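Long-range contact in tryptophane-5-halogenase (PDB 5UAO), which probably chlorinates a tryptophan of a lanthipeptide precursor at carbon 5 of the indole, using FAD, during biosynthesis of the antibiotic NAI-107: residues I397-G409 with A419-L432. Residues are numbered along the deposited sequence; the frame is centred on the assembly and turned at random.
Sequences IRWFLSIHYRFNG and ARAETDISGIEPLL
The indole of W399 lies between two groups. CA of G427 sits over one face, 3.6 Å from the centroid of the W399 five-membered ring, a CH-pi contact. CD of R398 covers the opposite face, and CH2 of W399 lies over one face of the R398 guanidinium. The backbone O of D424 lies at the ring edge, 3.4 Å from CZ3 of W399. Here helix 414-422, a short loop and helix 429-437 pack against the end of helix 383-406 in this tryptophan halogenase family protein. The loop begins at T423 and runs past W399. Close packing of G427 on the indole depends on its lack of a side chain.

D424 forms an Asx turn: OD1 accepts from N of S426, nearly along its C-O axis, and from OG of S426 on the syn lone pair. OD2 bonds to S252 and has only a long charge contact with NH2 of R398, at 3.8 Å. NE of R398 bonds to OG of S253.

CG2 of I425 packs on OG of S402 and CB of R406. An apolar cluster forms beside the loop. CG2 of I403 meets CG2 of I428 at 3.6 Å, the two side chains at about a right angle. CD1 of L432 reaches the edge of the F407 ring. Helix 461-471 adds L468 and L469 beside I403.

The Y405 side chain is about 11 Å from the bound FAD, and its OH bonds to E352.

At the far end R406 has CG anti to the backbone N (chi1 -178°), then bends at chi2 (76°). This lets NH1 donate a hydrogen bond to O of T423, at 2.8 Å and in the guanidinium plane. A421 C lies over one face of that group, toward the rim. A water links O of R406 to O of R420. A bend at chi3 (-75°) brings NH1 of R420 to O of N408, a 2.7 Å hydrogen bond with that oxygen in the guanidinium plane.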
# COMPACT_ATOMS: atom_id res chain seq x y z
N ILE A 397 2.52 6.30 -11.93
CA ILE A 397 2.08 6.34 -13.30
C ILE A 397 3.24 6.76 -14.16
O ILE A 397 3.44 6.21 -15.22
CB ILE A 397 0.88 7.22 -13.48
CG1 ILE A 397 -0.33 6.50 -12.89
CG2 ILE A 397 0.61 7.53 -14.92
CD1 ILE A 397 -1.48 7.42 -12.58
N ARG A 398 4.02 7.73 -13.69
CA ARG A 398 5.14 8.20 -14.47
C ARG A 398 6.12 7.07 -14.80
O ARG A 398 6.52 6.88 -15.94
CB ARG A 398 5.83 9.39 -13.76
CG ARG A 398 7.12 9.84 -14.41
CD ARG A 398 8.30 9.40 -13.63
NE ARG A 398 9.56 9.94 -14.16
CZ ARG A 398 10.23 10.99 -13.69
NH1 ARG A 398 9.87 11.62 -12.59
NH2 ARG A 398 11.36 11.36 -14.29
N TRP A 399 6.54 6.36 -13.78
CA TRP A 399 7.47 5.26 -13.95
C TRP A 399 6.89 4.13 -14.77
O TRP A 399 7.58 3.56 -15.57
CB TRP A 399 7.99 4.71 -12.62
CG TRP A 399 8.70 5.74 -11.84
CD1 TRP A 399 8.32 6.24 -10.65
CD2 TRP A 399 9.86 6.48 -12.24
NE1 TRP A 399 9.20 7.20 -10.23
CE2 TRP A 399 10.11 7.43 -11.22
CE3 TRP A 399 10.68 6.48 -13.38
CZ2 TRP A 399 11.19 8.31 -11.24
CZ3 TRP A 399 11.73 7.37 -13.43
CH2 TRP A 399 11.99 8.28 -12.34
N PHE A 400 5.59 3.86 -14.66
CA PHE A 400 4.99 2.88 -15.57
C PHE A 400 5.03 3.33 -17.03
O PHE A 400 5.33 2.54 -17.91
CB PHE A 400 3.51 2.67 -15.11
CG PHE A 400 2.71 1.72 -15.97
CD1 PHE A 400 3.23 0.51 -16.41
CD2 PHE A 400 1.39 2.00 -16.28
CE1 PHE A 400 2.47 -0.38 -17.15
CE2 PHE A 400 0.61 1.12 -17.02
CZ PHE A 400 1.14 -0.07 -17.44
N LEU A 401 4.69 4.58 -17.32
CA LEU A 401 4.81 5.07 -18.66
C LEU A 401 6.26 5.02 -19.14
O LEU A 401 6.50 4.81 -20.34
CB LEU A 401 4.30 6.50 -18.83
CG LEU A 401 2.78 6.64 -18.61
CD1 LEU A 401 2.35 8.10 -18.78
CD2 LEU A 401 2.07 5.83 -19.65
N SER A 402 7.21 5.29 -18.23
CA SER A 402 8.64 5.30 -18.63
C SER A 402 9.06 3.97 -19.32
O SER A 402 9.84 3.97 -20.25
CB SER A 402 9.55 5.60 -17.40
OG SER A 402 9.88 4.48 -16.54
N ILE A 403 8.54 2.84 -18.85
CA ILE A 403 8.91 1.55 -19.44
C ILE A 403 8.23 1.30 -20.76
O ILE A 403 8.63 0.36 -21.44
CB ILE A 403 8.75 0.37 -18.45
CG1 ILE A 403 7.29 0.12 -18.10
CG2 ILE A 403 9.52 0.65 -17.21
CD1 ILE A 403 6.90 -1.29 -18.16
N HIS A 404 7.18 2.08 -21.13
CA HIS A 404 6.60 1.98 -22.49
C HIS A 404 7.60 2.55 -23.51
O HIS A 404 7.62 2.16 -24.69
CB HIS A 404 5.33 2.77 -22.65
CG HIS A 404 4.18 2.31 -21.80
ND1 HIS A 404 4.24 2.17 -20.44
CD2 HIS A 404 2.90 2.00 -22.13
CE1 HIS A 404 3.06 1.80 -19.96
NE2 HIS A 404 2.23 1.72 -20.97
N TYR A 405 8.43 3.50 -23.07
CA TYR A 405 9.39 4.16 -23.94
C TYR A 405 10.75 3.50 -24.00
O TYR A 405 11.28 3.29 -25.10
CB TYR A 405 9.56 5.65 -23.57
CG TYR A 405 8.50 6.53 -24.21
CD1 TYR A 405 8.61 6.94 -25.53
CD2 TYR A 405 7.34 6.88 -23.49
CE1 TYR A 405 7.64 7.70 -26.10
CE2 TYR A 405 6.38 7.66 -24.04
CZ TYR A 405 6.54 8.04 -25.35
OH TYR A 405 5.61 8.77 -25.92
N ARG A 406 11.30 3.12 -22.84
CA ARG A 406 12.66 2.59 -22.74
C ARG A 406 12.82 1.30 -23.55
O ARG A 406 13.93 1.01 -24.01
CB ARG A 406 12.93 2.26 -21.27
CG ARG A 406 14.32 1.74 -20.97
CD ARG A 406 15.29 2.88 -21.01
NE ARG A 406 16.66 2.43 -21.09
CZ ARG A 406 17.69 3.05 -20.50
NH1 ARG A 406 17.52 4.13 -19.75
NH2 ARG A 406 18.91 2.57 -20.63
N PHE A 407 11.75 0.49 -23.68
CA PHE A 407 11.91 -0.87 -24.21
C PHE A 407 11.18 -1.11 -25.56
O PHE A 407 10.93 -2.28 -25.94
CB PHE A 407 11.45 -1.88 -23.18
CG PHE A 407 12.19 -1.81 -21.88
CD1 PHE A 407 13.55 -2.12 -21.83
CD2 PHE A 407 11.56 -1.42 -20.72
CE1 PHE A 407 14.24 -2.09 -20.64
CE2 PHE A 407 12.24 -1.32 -19.53
CZ PHE A 407 13.60 -1.70 -19.48
N ASN A 408 10.84 -0.01 -26.25
CA ASN A 408 10.13 -0.14 -27.50
C ASN A 408 11.09 -0.30 -28.67
O ASN A 408 11.52 0.67 -29.31
CB ASN A 408 9.14 1.05 -27.73
CG ASN A 408 8.26 0.83 -28.97
OD1 ASN A 408 8.44 -0.16 -29.65
ND2 ASN A 408 7.40 1.79 -29.29
N GLY A 409 11.41 -1.55 -28.98
CA GLY A 409 12.30 -1.88 -30.10
C GLY A 409 11.74 -1.89 -31.50
O GLY A 409 12.34 -2.50 -32.38
N ALA A 419 15.07 7.38 -27.08
CA ALA A 419 14.27 6.83 -26.08
C ALA A 419 14.82 5.55 -25.47
O ALA A 419 14.76 5.37 -24.27
CB ALA A 419 12.82 6.63 -26.54
N ARG A 420 15.34 4.65 -26.27
CA ARG A 420 15.78 3.38 -25.74
C ARG A 420 17.09 3.52 -24.94
O ARG A 420 17.36 2.72 -24.03
CB ARG A 420 15.97 2.36 -26.87
CG ARG A 420 14.67 1.85 -27.49
CD ARG A 420 14.99 0.59 -28.34
NE ARG A 420 15.63 0.95 -29.58
CZ ARG A 420 15.02 1.34 -30.70
NH1 ARG A 420 13.68 1.31 -30.83
NH2 ARG A 420 15.77 1.71 -31.72
N ALA A 421 17.86 4.54 -25.28
CA ALA A 421 19.14 4.78 -24.63
C ALA A 421 19.03 5.68 -23.42
O ALA A 421 19.75 5.48 -22.47
CB ALA A 421 20.11 5.39 -25.64
N GLU A 422 18.12 6.67 -23.42
CA GLU A 422 18.14 7.71 -22.36
C GLU A 422 16.88 7.90 -21.44
O GLU A 422 16.91 8.70 -20.50
CB GLU A 422 18.51 9.04 -23.00
CG GLU A 422 19.75 9.07 -23.92
CD GLU A 422 21.09 8.75 -23.23
OE1 GLU A 422 21.12 8.73 -21.98
OE2 GLU A 422 22.12 8.50 -23.93
N THR A 423 15.78 7.19 -21.72
CA THR A 423 14.59 7.28 -20.88
C THR A 423 14.94 6.93 -19.44
O THR A 423 15.41 5.81 -19.14
CB THR A 423 13.47 6.36 -21.43
OG1 THR A 423 13.18 6.77 -22.78
CG2 THR A 423 12.20 6.40 -20.50
N ASP A 424 14.66 7.86 -18.52
CA ASP A 424 14.90 7.65 -17.10
C ASP A 424 13.84 6.67 -16.60
O ASP A 424 12.65 6.96 -16.67
CB ASP A 424 14.75 9.01 -16.39
CG ASP A 424 14.99 8.97 -14.90
OD1 ASP A 424 15.22 7.91 -14.30
OD2 ASP A 424 14.91 10.10 -14.34
N ILE A 425 14.30 5.51 -16.10
CA ILE A 425 13.48 4.49 -15.51
C ILE A 425 13.90 4.25 -14.04
O ILE A 425 13.49 3.27 -13.46
CB ILE A 425 13.58 3.15 -16.31
CG1 ILE A 425 15.05 2.70 -16.48
CG2 ILE A 425 12.98 3.33 -17.71
CD1 ILE A 425 15.20 1.21 -16.81
N SER A 426 14.60 5.20 -13.43
CA SER A 426 15.19 5.00 -12.13
C SER A 426 14.21 4.55 -11.12
O SER A 426 14.52 3.68 -10.32
CB SER A 426 15.95 6.26 -11.64
OG SER A 426 15.23 7.46 -11.71
N GLY A 427 13.01 5.08 -11.14
CA GLY A 427 12.08 4.82 -10.04
C GLY A 427 11.44 3.43 -10.10
O GLY A 427 10.76 2.98 -9.12
N ILE A 428 11.58 2.74 -11.23
CA ILE A 428 11.02 1.39 -11.36
C ILE A 428 12.11 0.35 -11.64
O ILE A 428 11.88 -0.84 -11.74
CB ILE A 428 9.91 1.39 -12.41
CG1 ILE A 428 9.11 0.13 -12.38
CG2 ILE A 428 10.44 1.64 -13.82
CD1 ILE A 428 7.93 0.19 -13.33
N GLU A 429 13.33 0.82 -11.71
CA GLU A 429 14.44 -0.05 -11.92
C GLU A 429 14.56 -1.18 -10.89
O GLU A 429 14.85 -2.30 -11.25
CB GLU A 429 15.66 0.90 -11.96
CG GLU A 429 17.04 0.33 -11.83
CD GLU A 429 17.28 -0.74 -12.84
OE1 GLU A 429 16.59 -0.71 -13.89
OE2 GLU A 429 18.16 -1.60 -12.57
N PRO A 430 14.26 -0.92 -9.60
CA PRO A 430 14.36 -2.07 -8.67
C PRO A 430 13.34 -3.14 -9.00
O PRO A 430 13.62 -4.31 -8.93
CB PRO A 430 14.06 -1.43 -7.31
CG PRO A 430 14.43 0.01 -7.45
CD PRO A 430 14.17 0.38 -8.90
N LEU A 431 12.16 -2.72 -9.43
CA LEU A 431 11.13 -3.66 -9.88
C LEU A 431 11.55 -4.40 -11.18
O LEU A 431 11.31 -5.60 -11.31
CB LEU A 431 9.82 -2.89 -10.12
CG LEU A 431 8.61 -3.72 -10.52
CD1 LEU A 431 8.33 -4.73 -9.44
CD2 LEU A 431 7.37 -2.86 -10.71
N LEU A 432 12.22 -3.70 -12.09
CA LEU A 432 12.72 -4.35 -13.35
C LEU A 432 13.75 -5.46 -13.08
O LEU A 432 13.77 -6.50 -13.80
CB LEU A 432 13.34 -3.37 -14.32
CG LEU A 432 12.36 -2.29 -14.83
CD1 LEU A 432 13.06 -1.26 -15.70
CD2 LEU A 432 11.15 -2.86 -15.56
O HOH W 1 16.09 -0.22 -24.30
O HOH W 2 19.80 0.90 -22.72